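Long-range contacts in uncharacterized lipoprotein yjhA (Bacillus subtilis, PDB 3CFU), which is of unknown function but, as a lipoprotein, is probably tethered to the cell membrane, this chain being its DUF4352 domain: residues 8-13 with 122-127; 13-18 with 51-56; 81-86 with 107-112. One frame throughout, in Å; residues are numbered along the deposited sequence.

In the fold
The four-stranded antiparallel sheet of strands 7-10, 13-23, 47-57 and 103-112 ties all three contacts together. Contact 2 pairs its two inner strands. Contact 1 joins the hairpin at one edge to strand 121-124 of the three-stranded sheet, whereas contact 3 lays the short strand 83-84 on the other edge strand. Contacts 1 and 2 share T13, and their centres lie about 9 Å apart; contact 3 is about 16 Å from contact 2 and 20 Å from contact 1, across the chain's centre. Along the sequence, contact 1 spans the other two, which follow one another. The two facing sheets are consistent with the immunoglobulin-like sandwich of the MPT63 clan.

Contact 1 (8-13 with 122-127); sequences FKAGHT and LVYNPF
T13 and Y124 meet tip to tip, the phenol OH of Y124 giving its hydrogen to T13 OG1 over 3.0 Å. OG1 passes its own hydrogen on to A10 O, 2.8 Å away, in the plane of that carbonyl. A threonine suits the middle of this relay because one hydroxyl can accept and donate at once. Its chi1 of 65° sets OG1 between the backbone N and the carbonyl carbon, and from there OG1 reaches both A10 O and Y124 OH. A10 O is held twice, since T13 N also bonds to it and closes the type II' turn A10-T13 that joins strands 7-10 and 13-23 into a beta-hairpin.

Packing is close on the inner side. The methyl of A10 lies at the edge of the phenol, CB to Y124 CE2 being 3.7 Å, and T13 OG1 lies in the ring plane. P126 N stands 4.0 Å above the centre of one face of the Y124 ring, and F15 lies on the opposite face. P126 in turn sets CB 3.4 Å from A10 O. Proline suits the start of helix 126-129, where N125, the N-cap residue, accepts from L128 N and only weakly from F127 N.

Toward solvent the turn is looser. G11 has a phi of 72°, easy for glycine, and a CB there would run into P126 CB. K9, before the turn, and H12, within it, are exposed, and K9 NZ bonds to G11 O on a carbonyl lone pair.

With a phenol, a hydroxyl and a carbonyl joined in series, the chemistry implies that Y124 OH, T13 OG1 and A10 O satisfy one another, which is likely to fix how the turn sits against strand 121-124.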
ATOM      1  N   PHE A   8       2.753   3.179 -13.181  1.00 34.21           N
ATOM      2  CA  PHE A   8       4.163   3.374 -13.506  1.00 32.42           C
ATOM      3  C   PHE A   8       4.983   2.117 -13.211  1.00 31.40           C
ATOM      4  O   PHE A   8       4.550   1.265 -12.448  1.00 32.79           O
ATOM      5  CB  PHE A   8       4.742   4.588 -12.738  1.00 31.80           C
ATOM      6  CG  PHE A   8       4.581   4.512 -11.236  1.00 34.39           C
ATOM      7  CD1 PHE A   8       3.382   4.867 -10.626  1.00 32.56           C
ATOM      8  CD2 PHE A   8       5.631   4.084 -10.438  1.00 31.75           C
ATOM      9  CE1 PHE A   8       3.230   4.794  -9.239  1.00 29.21           C
ATOM     10  CE2 PHE A   8       5.493   4.008  -9.058  1.00 27.25           C
ATOM     11  CZ  PHE A   8       4.290   4.363  -8.455  1.00 34.10           C
ATOM     12  N   LYS A   9       6.154   1.995 -13.830  1.00 31.32           N
ATOM     13  CA  LYS A   9       7.025   0.843 -13.608  1.00 35.64           C
ATOM     14  C   LYS A   9       7.845   1.026 -12.329  1.00 37.76           C
ATOM     15  O   LYS A   9       8.519   2.044 -12.148  1.00 35.91           O
ATOM     16  CB  LYS A   9       7.980   0.651 -14.791  1.00 35.36           C
ATOM     17  CG  LYS A   9       8.754  -0.667 -14.775  1.00 32.84           C
ATOM     18  CD  LYS A   9       9.663  -0.764 -15.993  1.00 41.77           C
ATOM     19  CE  LYS A   9      10.818  -1.716 -15.753  1.00 42.37           C
ATOM     20  NZ  LYS A   9      11.534  -1.344 -14.505  1.00 52.56           N
ATOM     21  N   ALA A  10       7.786   0.028 -11.451  1.00 33.92           N
ATOM     22  CA  ALA A  10       8.511   0.062 -10.183  1.00 34.04           C
ATOM     23  C   ALA A  10       9.047  -1.346  -9.922  1.00 31.78           C
ATOM     24  O   ALA A  10       8.323  -2.231  -9.464  1.00 30.62           O
ATOM     25  CB  ALA A  10       7.568   0.501  -9.074  1.00 35.67           C
ATOM     26  N   GLY A  11      10.321  -1.545 -10.229  1.00 32.58           N
ATOM     27  CA  GLY A  11      10.918  -2.853 -10.057  1.00 34.95           C
ATOM     28  C   GLY A  11      10.374  -3.784 -11.126  1.00 35.01           C
ATOM     29  O   GLY A  11      10.327  -3.424 -12.311  1.00 35.86           O
ATOM     30  N   HIS A  12       9.957  -4.977 -10.701  1.00 34.30           N
ATOM     31  CA  HIS A  12       9.396  -5.989 -11.596  1.00 31.91           C
ATOM     32  C   HIS A  12       7.876  -5.949 -11.614  1.00 31.56           C
ATOM     33  O   HIS A  12       7.222  -6.927 -11.977  1.00 30.08           O
ATOM     34  CB  HIS A  12       9.870  -7.379 -11.179  1.00 31.31           C
ATOM     35  CG  HIS A  12      11.325  -7.608 -11.431  1.00 33.95           C
ATOM     36  ND1 HIS A  12      11.830  -7.843 -12.692  1.00 40.19           N
ATOM     37  CD2 HIS A  12      12.390  -7.584 -10.596  1.00 34.47           C
ATOM     38  CE1 HIS A  12      13.145  -7.953 -12.624  1.00 45.93           C
ATOM     39  NE2 HIS A  12      13.510  -7.799 -11.362  1.00 46.48           N
ATOM     40  N   THR A  13       7.321  -4.806 -11.234  1.00 32.99           N
ATOM     41  CA  THR A  13       5.875  -4.630 -11.204  1.00 31.94           C
ATOM     42  C   THR A  13       5.461  -3.297 -11.831  1.00 32.68           C
ATOM     43  O   THR A  13       6.289  -2.410 -11.994  1.00 29.44           O
ATOM     44  CB  THR A  13       5.338  -4.573  -9.741  1.00 30.95           C
ATOM     45  OG1 THR A  13       5.856  -3.402  -9.092  1.00 31.77           O
ATOM     46  CG2 THR A  13       5.759  -5.799  -8.947  1.00 32.87           C
ATOM     47  N   LEU A 122       1.865   8.145  -0.325  1.00 45.17           N
ATOM     48  CA  LEU A 122       1.940   6.707  -0.154  1.00 43.06           C
ATOM     49  C   LEU A 122       3.311   6.347  -0.707  1.00 40.91           C
ATOM     50  O   LEU A 122       3.759   6.921  -1.708  1.00 37.67           O
ATOM     51  CB  LEU A 122       0.845   5.977  -0.934  1.00 44.24           C
ATOM     52  CG  LEU A 122       0.914   4.457  -0.713  1.00 45.53           C
ATOM     53  CD1 LEU A 122       0.516   4.138   0.719  1.00 42.74           C
ATOM     54  CD2 LEU A 122       0.018   3.729  -1.693  1.00 42.65           C
ATOM     55  N   VAL A 123       3.984   5.424  -0.026  1.00 38.90           N
ATOM     56  CA  VAL A 123       5.309   4.981  -0.428  1.00 35.97           C
ATOM     57  C   VAL A 123       5.224   3.516  -0.815  1.00 35.94           C
ATOM     58  O   VAL A 123       4.561   2.716  -0.143  1.00 33.23           O
ATOM     59  CB  VAL A 123       6.328   5.109   0.725  1.00 39.02           C
ATOM     60  CG1 VAL A 123       7.669   4.531   0.286  1.00 35.39           C
ATOM     61  CG2 VAL A 123       6.471   6.587   1.161  1.00 38.52           C
ATOM     62  N   TYR A 124       5.898   3.164  -1.901  1.00 34.55           N
ATOM     63  CA  TYR A 124       5.890   1.796  -2.364  1.00 33.46           C
ATOM     64  C   TYR A 124       7.307   1.380  -2.705  1.00 31.59           C
ATOM     65  O   TYR A 124       7.954   2.028  -3.526  1.00 31.89           O
ATOM     66  CB  TYR A 124       4.994   1.666  -3.608  1.00 31.62           C
ATOM     67  CG  TYR A 124       5.094   0.331  -4.305  1.00 28.86           C
ATOM     68  CD1 TYR A 124       4.807  -0.847  -3.627  1.00 16.43           C
ATOM     69  CD2 TYR A 124       5.491   0.242  -5.639  1.00 32.30           C
ATOM     70  CE1 TYR A 124       4.914  -2.087  -4.251  1.00 21.19           C
ATOM     71  CE2 TYR A 124       5.593  -0.996  -6.278  1.00 31.83           C
ATOM     72  CZ  TYR A 124       5.302  -2.157  -5.571  1.00 28.54           C
ATOM     73  OH  TYR A 124       5.391  -3.393  -6.163  1.00 23.92           O
ATOM     74  N   ASN A 125       7.799   0.327  -2.054  1.00 28.90           N
ATOM     75  CA  ASN A 125       9.131  -0.193  -2.339  1.00 30.81           C
ATOM     76  C   ASN A 125       8.918  -1.626  -2.838  1.00 28.43           C
ATOM     77  O   ASN A 125       8.578  -2.529  -2.061  1.00 31.82           O
ATOM     78  CB  ASN A 125      10.024  -0.188  -1.088  1.00 27.49           C
ATOM     79  CG  ASN A 125      11.484  -0.508  -1.413  1.00 30.99           C
ATOM     80  OD1 ASN A 125      11.789  -1.533  -2.041  1.00 28.62           O
ATOM     81  ND2 ASN A 125      12.390   0.371  -0.997  1.00 38.79           N
ATOM     82  N   PRO A 126       9.105  -1.850  -4.148  1.00 25.74           N
ATOM     83  CA  PRO A 126       8.922  -3.182  -4.755  1.00 25.07           C
ATOM     84  C   PRO A 126       9.825  -4.284  -4.205  1.00 23.56           C
ATOM     85  O   PRO A 126       9.433  -5.445  -4.158  1.00 24.68           O
ATOM     86  CB  PRO A 126       9.096  -2.924  -6.257  1.00 22.78           C
ATOM     87  CG  PRO A 126       9.971  -1.703  -6.316  1.00 25.86           C
ATOM     88  CD  PRO A 126       9.514  -0.846  -5.143  1.00 25.32           C
ATOM     89  N   PHE A 127      11.025  -3.930  -3.775  1.00 26.31           N
ATOM     90  CA  PHE A 127      11.917  -4.931  -3.202  1.00 28.03           C
ATOM     91  C   PHE A 127      11.313  -5.357  -1.848  1.00 28.01           C
ATOM     92  O   PHE A 127      11.237  -6.541  -1.542  1.00 28.04           O
ATOM     93  CB  PHE A 127      13.321  -4.345  -3.014  1.00 27.44           C
ATOM     94  CG  PHE A 127      14.306  -5.310  -2.423  1.00 30.26           C
ATOM     95  CD1 PHE A 127      14.701  -6.439  -3.124  1.00 26.96           C
ATOM     96  CD2 PHE A 127      14.838  -5.089  -1.151  1.00 32.87           C
ATOM     97  CE1 PHE A 127      15.614  -7.337  -2.573  1.00 32.14           C
ATOM     98  CE2 PHE A 127      15.749  -5.985  -0.589  1.00 21.73           C
ATOM     99  CZ  PHE A 127      16.137  -7.106  -1.301  1.00 27.37           C
TER

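Contact 2 (13-18 with 51-56); sequences TNFTVN and IEVTME
The F15 ring has M55, here selenomethionine, at its edge, M55 CG lying in the ring plane 4.0 Å from F15 CD1, while Y124 of strand 121-124 covers one face in an offset stack. Farther round, F15 CE1 is 3.7 Å from V53 CB. Chi1 of 176° puts CG anti to the backbone N, beside the carbonyl carbon, and from there CD1 and CE1 reach M55 and V53. The side chains of N14 and E56 lie side by side, pointing the same way, their amide and carboxylate planes 83° apart; both are polar, as befits their partly exposed positions.

Strands 13-18 and 51-56 form the middle of the antiparallel sheet, their axes 157° apart. N14 with E56 and T16 with T54 are hydrogen-bonded pairs, while F15 with M55 and V17 with V53 are non-hydrogen-bonded ones. The two bonds of the T16-T54 pair are the 2.8 Å link from T54 N to T16 O and its return from T16 N to T54 O.

V17, V53 and M55 share the buried face with F15, and V17 CG1 touches I51 CG2 at 3.4 Å. On the other face T16 CG2 lies 3.5 Å from T54 CB, and the T54 hydroxyl bonds to that of T105 on strand 103-112.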
ATOM      1  N   THR A  13       7.321  -4.806 -11.234  1.00 32.99           N
ATOM      2  CA  THR A  13       5.875  -4.630 -11.204  1.00 31.94           C
ATOM      3  C   THR A  13       5.461  -3.297 -11.831  1.00 32.68           C
ATOM      4  O   THR A  13       6.289  -2.410 -11.994  1.00 29.44           O
ATOM      5  CB  THR A  13       5.338  -4.573  -9.741  1.00 30.95           C
ATOM      6  OG1 THR A  13       5.856  -3.402  -9.092  1.00 31.77           O
ATOM      7  CG2 THR A  13       5.759  -5.799  -8.947  1.00 32.87           C
ATOM      8  N   ASN A  14       4.186  -3.183 -12.217  1.00 30.07           N
ATOM      9  CA  ASN A  14       3.643  -1.900 -12.681  1.00 30.43           C
ATOM     10  C   ASN A  14       2.763  -1.670 -11.467  1.00 29.59           C
ATOM     11  O   ASN A  14       2.053  -2.579 -11.045  1.00 29.68           O
ATOM     12  CB  ASN A  14       2.734  -1.994 -13.906  1.00 31.18           C
ATOM     13  CG  ASN A  14       3.494  -2.018 -15.213  1.00 28.16           C
ATOM     14  OD1 ASN A  14       2.991  -2.537 -16.207  1.00 36.64           O
ATOM     15  ND2 ASN A  14       4.695  -1.449 -15.229  1.00 35.82           N
ATOM     16  N   PHE A  15       2.792  -0.472 -10.917  1.00 32.48           N
ATOM     17  CA  PHE A  15       2.034  -0.182  -9.717  1.00 31.54           C
ATOM     18  C   PHE A  15       1.122   1.022  -9.842  1.00 30.26           C
ATOM     19  O   PHE A  15       1.469   2.012 -10.488  1.00 29.60           O
ATOM     20  CB  PHE A  15       3.010   0.069  -8.567  1.00 29.53           C
ATOM     21  CG  PHE A  15       2.351   0.479  -7.295  1.00 29.68           C
ATOM     22  CD1 PHE A  15       1.753  -0.466  -6.479  1.00 25.94           C
ATOM     23  CD2 PHE A  15       2.296   1.816  -6.929  1.00 28.51           C
ATOM     24  CE1 PHE A  15       1.114  -0.095  -5.322  1.00 26.77           C
ATOM     25  CE2 PHE A  15       1.660   2.201  -5.771  1.00 26.50           C
ATOM     26  CZ  PHE A  15       1.060   1.240  -4.963  1.00 29.78           C
ATOM     27  N   THR A  16      -0.030   0.963  -9.194  1.00 32.89           N
ATOM     28  CA  THR A  16      -0.933   2.089  -9.274  1.00 37.98           C
ATOM     29  C   THR A  16      -1.807   2.273  -8.047  1.00 37.11           C
ATOM     30  O   THR A  16      -2.229   1.304  -7.415  1.00 39.53           O
ATOM     31  CB  THR A  16      -1.847   1.981 -10.545  1.00 37.80           C
ATOM     32  OG1 THR A  16      -2.944   2.901 -10.438  1.00 47.06           O
ATOM     33  CG2 THR A  16      -2.384   0.593 -10.703  1.00 33.93           C
ATOM     34  N   VAL A  17      -2.030   3.535  -7.693  1.00 41.99           N
ATOM     35  CA  VAL A  17      -2.910   3.866  -6.586  1.00 42.87           C
ATOM     36  C   VAL A  17      -4.209   4.233  -7.312  1.00 46.26           C
ATOM     37  O   VAL A  17      -4.259   5.223  -8.045  1.00 45.59           O
ATOM     38  CB  VAL A  17      -2.410   5.082  -5.769  1.00 41.50           C
ATOM     39  CG1 VAL A  17      -3.378   5.352  -4.623  1.00 40.53           C
ATOM     40  CG2 VAL A  17      -1.015   4.818  -5.221  1.00 41.53           C
ATOM     41  N   ASN A  18      -5.247   3.422  -7.125  1.00 49.28           N
ATOM     42  CA  ASN A  18      -6.531   3.646  -7.789  1.00 51.17           C
ATOM     43  C   ASN A  18      -7.317   4.820  -7.220  1.00 53.84           C
ATOM     44  O   ASN A  18      -7.380   5.881  -7.839  1.00 54.22           O
ATOM     45  CB  ASN A  18      -7.365   2.369  -7.724  1.00 50.36           C
ATOM     46  CG  ASN A  18      -6.694   1.203  -8.428  1.00 52.77           C
ATOM     47  OD1 ASN A  18      -6.884   0.040  -8.057  1.00 56.10           O
ATOM     48  ND2 ASN A  18      -5.912   1.509  -9.455  1.00 49.28           N
ATOM     49  N   ILE A  51      -7.031   3.439   0.778  1.00 48.72           N
ATOM     50  CA  ILE A  51      -6.328   3.480  -0.493  1.00 47.07           C
ATOM     51  C   ILE A  51      -6.383   2.130  -1.186  1.00 46.58           C
ATOM     52  O   ILE A  51      -6.031   1.105  -0.598  1.00 47.29           O
ATOM     53  CB  ILE A  51      -4.848   3.883  -0.295  1.00 46.42           C
ATOM     54  CG1 ILE A  51      -4.774   5.265   0.364  1.00 44.78           C
ATOM     55  CG2 ILE A  51      -4.131   3.912  -1.632  1.00 45.46           C
ATOM     56  CD1 ILE A  51      -3.417   5.619   0.920  1.00 45.13           C
ATOM     57  N   GLU A  52      -6.860   2.134  -2.427  1.00 46.26           N
ATOM     58  CA  GLU A  52      -6.928   0.917  -3.221  1.00 45.37           C
ATOM     59  C   GLU A  52      -5.758   1.007  -4.185  1.00 45.02           C
ATOM     60  O   GLU A  52      -5.567   2.035  -4.844  1.00 45.62           O
ATOM     61  CB  GLU A  52      -8.241   0.826  -4.006  1.00 43.61           C
ATOM     62  CG  GLU A  52      -8.356  -0.454  -4.808  1.00 48.88           C
ATOM     63  CD  GLU A  52      -9.603  -0.509  -5.665  1.00 64.19           C
ATOM     64  OE1 GLU A  52      -9.685   0.251  -6.654  1.00 67.11           O
ATOM     65  OE2 GLU A  52     -10.506  -1.313  -5.344  1.00 71.97           O
ATOM     66  N   VAL A  53      -4.969  -0.063  -4.250  1.00 44.70           N
ATOM     67  CA  VAL A  53      -3.802  -0.109  -5.128  1.00 41.35           C
ATOM     68  C   VAL A  53      -3.801  -1.397  -5.955  1.00 42.80           C
ATOM     69  O   VAL A  53      -4.506  -2.358  -5.637  1.00 38.40           O
ATOM     70  CB  VAL A  53      -2.467  -0.020  -4.304  1.00 42.38           C
ATOM     71  CG1 VAL A  53      -2.448   1.247  -3.459  1.00 39.01           C
ATOM     72  CG2 VAL A  53      -2.313  -1.231  -3.402  1.00 41.19           C
ATOM     73  N   THR A  54      -3.008  -1.406  -7.024  1.00 42.88           N
ATOM     74  CA  THR A  54      -2.903  -2.564  -7.896  1.00 42.77           C
ATOM     75  C   THR A  54      -1.444  -2.839  -8.210  1.00 39.88           C
ATOM     76  O   THR A  54      -0.679  -1.917  -8.477  1.00 37.29           O
ATOM     77  CB  THR A  54      -3.634  -2.342  -9.245  1.00 45.03           C
ATOM     78  OG1 THR A  54      -5.049  -2.312  -9.023  1.00 52.36           O
ATOM     79  CG2 THR A  54      -3.301  -3.469 -10.236  1.00 40.29           C
HETATM   80  N   MSE A  55      -1.076  -4.116  -8.166  1.00 39.07           N
HETATM   81  CA  MSE A  55       0.273  -4.565  -8.474  1.00 38.73           C
HETATM   82  C   MSE A  55       0.215  -5.520  -9.656  1.00 37.12           C
HETATM   83  O   MSE A  55      -0.558  -6.480  -9.655  1.00 36.26           O
HETATM   84  CB  MSE A  55       0.905  -5.314  -7.292  1.00 37.35           C
HETATM   85  CG  MSE A  55       1.374  -4.426  -6.165  1.00 45.15           C
HETATM   86 SE   MSE A  55       2.113  -5.385  -4.645  1.00 57.00          SE
HETATM   87  CE  MSE A  55       3.684  -6.168  -5.457  1.00 26.63           C
ATOM     88  N   GLU A  56       1.035  -5.257 -10.665  1.00 36.02           N
ATOM     89  CA  GLU A  56       1.080  -6.126 -11.824  1.00 35.22           C
ATOM     90  C   GLU A  56       2.482  -6.680 -11.994  1.00 36.12           C
ATOM     91  O   GLU A  56       3.450  -5.927 -12.169  1.00 38.58           O
ATOM     92  CB  GLU A  56       0.679  -5.367 -13.090  1.00 35.98           C
ATOM     93  CG  GLU A  56       0.917  -6.130 -14.391  1.00 34.80           C
ATOM     94  CD  GLU A  56       0.458  -5.332 -15.612  1.00 51.27           C
ATOM     95  OE1 GLU A  56      -0.227  -4.302 -15.413  1.00 55.03           O
ATOM     96  OE2 GLU A  56       0.772  -5.727 -16.759  1.00 43.47           O
TER

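Contact 3 (81-86 with 107-112)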
ATOM      1  N   ARG A  81       0.848   4.332  11.127  1.00 56.35           N
ATOM      2  CA  ARG A  81       0.513   2.924  11.325  1.00 57.00           C
ATOM      3  C   ARG A  81      -0.586   2.434  10.380  1.00 55.35           C
ATOM      4  O   ARG A  81      -1.581   3.119  10.177  1.00 56.57           O
ATOM      5  CB  ARG A  81       0.048   2.689  12.768  1.00 56.07           C
ATOM      6  CG  ARG A  81       1.096   2.912  13.876  1.00 65.61           C
ATOM      7  CD  ARG A  81       1.384   4.396  14.143  1.00 68.81           C
ATOM      8  NE  ARG A  81       0.159   5.190  14.081  1.00 69.08           N
ATOM      9  CZ  ARG A  81       0.095   6.426  13.600  1.00 65.80           C
ATOM     10  NH1 ARG A  81      -1.064   7.071  13.577  1.00 65.57           N
ATOM     11  NH2 ARG A  81       1.188   7.021  13.144  1.00 68.73           N
ATOM     12  N   PRO A  82      -0.422   1.238   9.787  1.00 54.43           N
ATOM     13  CA  PRO A  82      -1.450   0.714   8.879  1.00 54.49           C
ATOM     14  C   PRO A  82      -2.647   0.200   9.679  1.00 54.91           C
ATOM     15  O   PRO A  82      -2.499  -0.260  10.810  1.00 52.79           O
ATOM     16  CB  PRO A  82      -0.718  -0.393   8.128  1.00 52.50           C
ATOM     17  CG  PRO A  82       0.253  -0.890   9.140  1.00 50.24           C
ATOM     18  CD  PRO A  82       0.776   0.379   9.773  1.00 53.95           C
ATOM     19  N   VAL A  83      -3.829   0.263   9.090  1.00 56.54           N
ATOM     20  CA  VAL A  83      -5.045  -0.164   9.773  1.00 58.92           C
ATOM     21  C   VAL A  83      -5.917  -0.994   8.839  1.00 61.16           C
ATOM     22  O   VAL A  83      -5.665  -1.046   7.639  1.00 63.28           O
ATOM     23  CB  VAL A  83      -5.869   1.104  10.217  1.00 58.97           C
ATOM     24  CG1 VAL A  83      -7.361   0.826  10.156  1.00 58.51           C
ATOM     25  CG2 VAL A  83      -5.463   1.544  11.620  1.00 53.67           C
ATOM     26  N   PHE A  84      -6.917  -1.673   9.393  1.00 65.63           N
ATOM     27  CA  PHE A  84      -7.871  -2.402   8.563  1.00 69.49           C
ATOM     28  C   PHE A  84      -9.263  -2.417   9.179  1.00 71.05           C
ATOM     29  O   PHE A  84      -9.424  -2.502  10.399  1.00 71.04           O
ATOM     30  CB  PHE A  84      -7.427  -3.837   8.243  1.00 69.71           C
ATOM     31  CG  PHE A  84      -7.357  -4.752   9.426  1.00 71.15           C
ATOM     32  CD1 PHE A  84      -6.353  -4.600  10.370  1.00 70.73           C
ATOM     33  CD2 PHE A  84      -8.254  -5.810   9.561  1.00 70.34           C
ATOM     34  CE1 PHE A  84      -6.229  -5.486  11.430  1.00 69.70           C
ATOM     35  CE2 PHE A  84      -8.142  -6.705  10.621  1.00 74.42           C
ATOM     36  CZ  PHE A  84      -7.124  -6.543  11.557  1.00 73.28           C
ATOM     37  N   SER A  85     -10.273  -2.293   8.326  1.00 73.80           N
ATOM     38  CA  SER A  85     -11.647  -2.319   8.800  1.00 76.03           C
ATOM     39  C   SER A  85     -12.326  -3.577   8.293  1.00 76.73           C
ATOM     40  O   SER A  85     -12.009  -4.080   7.214  1.00 77.57           O
ATOM     41  CB  SER A  85     -12.433  -1.088   8.332  1.00 77.36           C
ATOM     42  OG  SER A  85     -13.704  -1.040   8.968  1.00 79.98           O
ATOM     43  N   ILE A  86     -13.260  -4.077   9.092  1.00 78.37           N
ATOM     44  CA  ILE A  86     -14.011  -5.282   8.780  1.00 79.88           C
ATOM     45  C   ILE A  86     -14.850  -5.063   7.522  1.00 80.19           C
ATOM     46  O   ILE A  86     -15.301  -6.019   6.887  1.00 79.72           O
ATOM     47  CB  ILE A  86     -14.957  -5.647   9.957  1.00 81.45           C
ATOM     48  CG1 ILE A  86     -14.195  -5.557  11.287  1.00 84.00           C
ATOM     49  CG2 ILE A  86     -15.545  -7.037   9.758  1.00 78.46           C
ATOM     50  CD1 ILE A  86     -14.086  -4.142  11.853  1.00 83.39           C
ATOM     51  N   VAL A 107      -6.595  -3.080  -0.654  1.00 43.07           N
ATOM     52  CA  VAL A 107      -6.632  -1.807   0.039  1.00 45.67           C
ATOM     53  C   VAL A 107      -5.701  -1.676   1.244  1.00 44.74           C
ATOM     54  O   VAL A 107      -5.368  -2.663   1.901  1.00 43.19           O
ATOM     55  CB  VAL A 107      -8.104  -1.487   0.477  1.00 46.82           C
ATOM     56  CG1 VAL A 107      -9.001  -1.352  -0.769  1.00 48.24           C
ATOM     57  CG2 VAL A 107      -8.648  -2.597   1.382  1.00 50.30           C
ATOM     58  N   LEU A 108      -5.266  -0.440   1.492  1.00 44.66           N
ATOM     59  CA  LEU A 108      -4.407  -0.077   2.621  1.00 44.79           C
ATOM     60  C   LEU A 108      -5.263   0.922   3.391  1.00 47.01           C
ATOM     61  O   LEU A 108      -6.043   1.652   2.784  1.00 48.10           O
ATOM     62  CB  LEU A 108      -3.124   0.624   2.149  1.00 42.10           C
ATOM     63  CG  LEU A 108      -1.889  -0.151   1.682  1.00 38.61           C
ATOM     64  CD1 LEU A 108      -2.276  -1.531   1.206  1.00 42.82           C
ATOM     65  CD2 LEU A 108      -1.203   0.636   0.569  1.00 32.42           C
ATOM     66  N   SER A 109      -5.125   0.971   4.712  1.00 51.26           N
ATOM     67  CA  SER A 109      -5.931   1.898   5.499  1.00 53.11           C
ATOM     68  C   SER A 109      -5.151   2.583   6.615  1.00 54.70           C
ATOM     69  O   SER A 109      -4.282   1.978   7.249  1.00 55.95           O
ATOM     70  CB  SER A 109      -7.141   1.161   6.082  1.00 53.07           C
ATOM     71  OG  SER A 109      -8.230   2.047   6.286  1.00 56.07           O
ATOM     72  N   TYR A 110      -5.476   3.852   6.850  1.00 55.31           N
ATOM     73  CA  TYR A 110      -4.804   4.653   7.869  1.00 56.69           C
ATOM     74  C   TYR A 110      -5.754   5.674   8.485  1.00 57.89           C
ATOM     75  O   TYR A 110      -6.695   6.131   7.838  1.00 57.76           O
ATOM     76  CB  TYR A 110      -3.637   5.410   7.239  1.00 57.30           C
ATOM     77  CG  TYR A 110      -2.677   4.547   6.469  1.00 56.22           C
ATOM     78  CD1 TYR A 110      -1.556   3.995   7.087  1.00 54.11           C
ATOM     79  CD2 TYR A 110      -2.891   4.274   5.117  1.00 53.71           C
ATOM     80  CE1 TYR A 110      -0.670   3.192   6.379  1.00 44.41           C
ATOM     81  CE2 TYR A 110      -2.009   3.468   4.398  1.00 55.46           C
ATOM     82  CZ  TYR A 110      -0.902   2.931   5.036  1.00 47.88           C
ATOM     83  OH  TYR A 110      -0.045   2.113   4.345  1.00 41.06           O
ATOM     84  N   VAL A 111      -5.488   6.039   9.733  1.00 61.32           N
ATOM     85  CA  VAL A 111      -6.299   7.018  10.436  1.00 62.53           C
ATOM     86  C   VAL A 111      -5.532   8.330  10.510  1.00 65.18           C
ATOM     87  O   VAL A 111      -4.393   8.376  10.979  1.00 65.08           O
ATOM     88  CB  VAL A 111      -6.644   6.531  11.844  1.00 61.79           C
ATOM     89  CG1 VAL A 111      -7.617   5.364  11.752  1.00 62.48           C
ATOM     90  CG2 VAL A 111      -5.379   6.103  12.575  1.00 60.76           C
ATOM     91  N   ILE A 112      -6.161   9.398  10.030  1.00 67.56           N
ATOM     92  CA  ILE A 112      -5.530  10.707  10.019  1.00 70.27           C
ATOM     93  C   ILE A 112      -6.527  11.821  10.350  1.00 71.17           C
ATOM     94  O   ILE A 112      -7.735  11.590  10.418  1.00 72.37           O
ATOM     95  CB  ILE A 112      -4.896  11.012   8.628  1.00 71.18           C
ATOM     96  CG1 ILE A 112      -5.994  11.219   7.577  1.00 69.41           C
ATOM     97  CG2 ILE A 112      -3.969   9.876   8.218  1.00 68.95           C
ATOM     98  CD1 ILE A 112      -5.541  12.029   6.366  1.00 65.43           C
TER
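V83 N gives its hydrogen to S109 O over 2.6 Å, the shortest polar bond here, with an N-H...O angle of 143°. The two chains meet at a glancing angle, the direction from CA of R81 to CA of F84 lying 121° from that between CA of S109 and CA of V111. Strand 103-112 is an edge strand of the four-stranded sheet, in a domain whose two facing sheets suggest a beta-sandwich. Strand 83-84, which pairs with strand 29-30, lies against this edge.

Successive residues of 107-112 serve different sides. S109 and V111 meet V83, whereas Y110 turns in with L108 toward strand 70-73 of the other sheet. S109 is small enough to let the chain come close, its CB standing 3.1 Å from V83 O. Its polar end is taken elsewhere: OG bonds to L49 O and accepts from R48 NH1. V83, buried and branched, packs alongside, with CG1 near S109 CB and CG2 near V111 CG1.

Although the first bond of the Y110 side chain leads away from 81-86, its ring comes back to it. Chi1 of -53° sets CG anti to the carbonyl carbon, beside the backbone N; the CD1-CE1 side of the ring reaches R81 O and P82 CA. Y110 CE1 is 3.6 Å from P82 CA, and P82 CB is 4.0 Å from Y110 CE1. An alanine here would probably leave R81 O and P82 without their contacts to CD1 and CE1 and open a gap next to L72. Tyrosine suits the site because an aromatic side chain is long enough to bring CD1 and CE1 back to R81 O and P82 while staying apolar there.

The ring's closest approach to 81-86 is Y110 CD1 to R81 O, 3.2 Å.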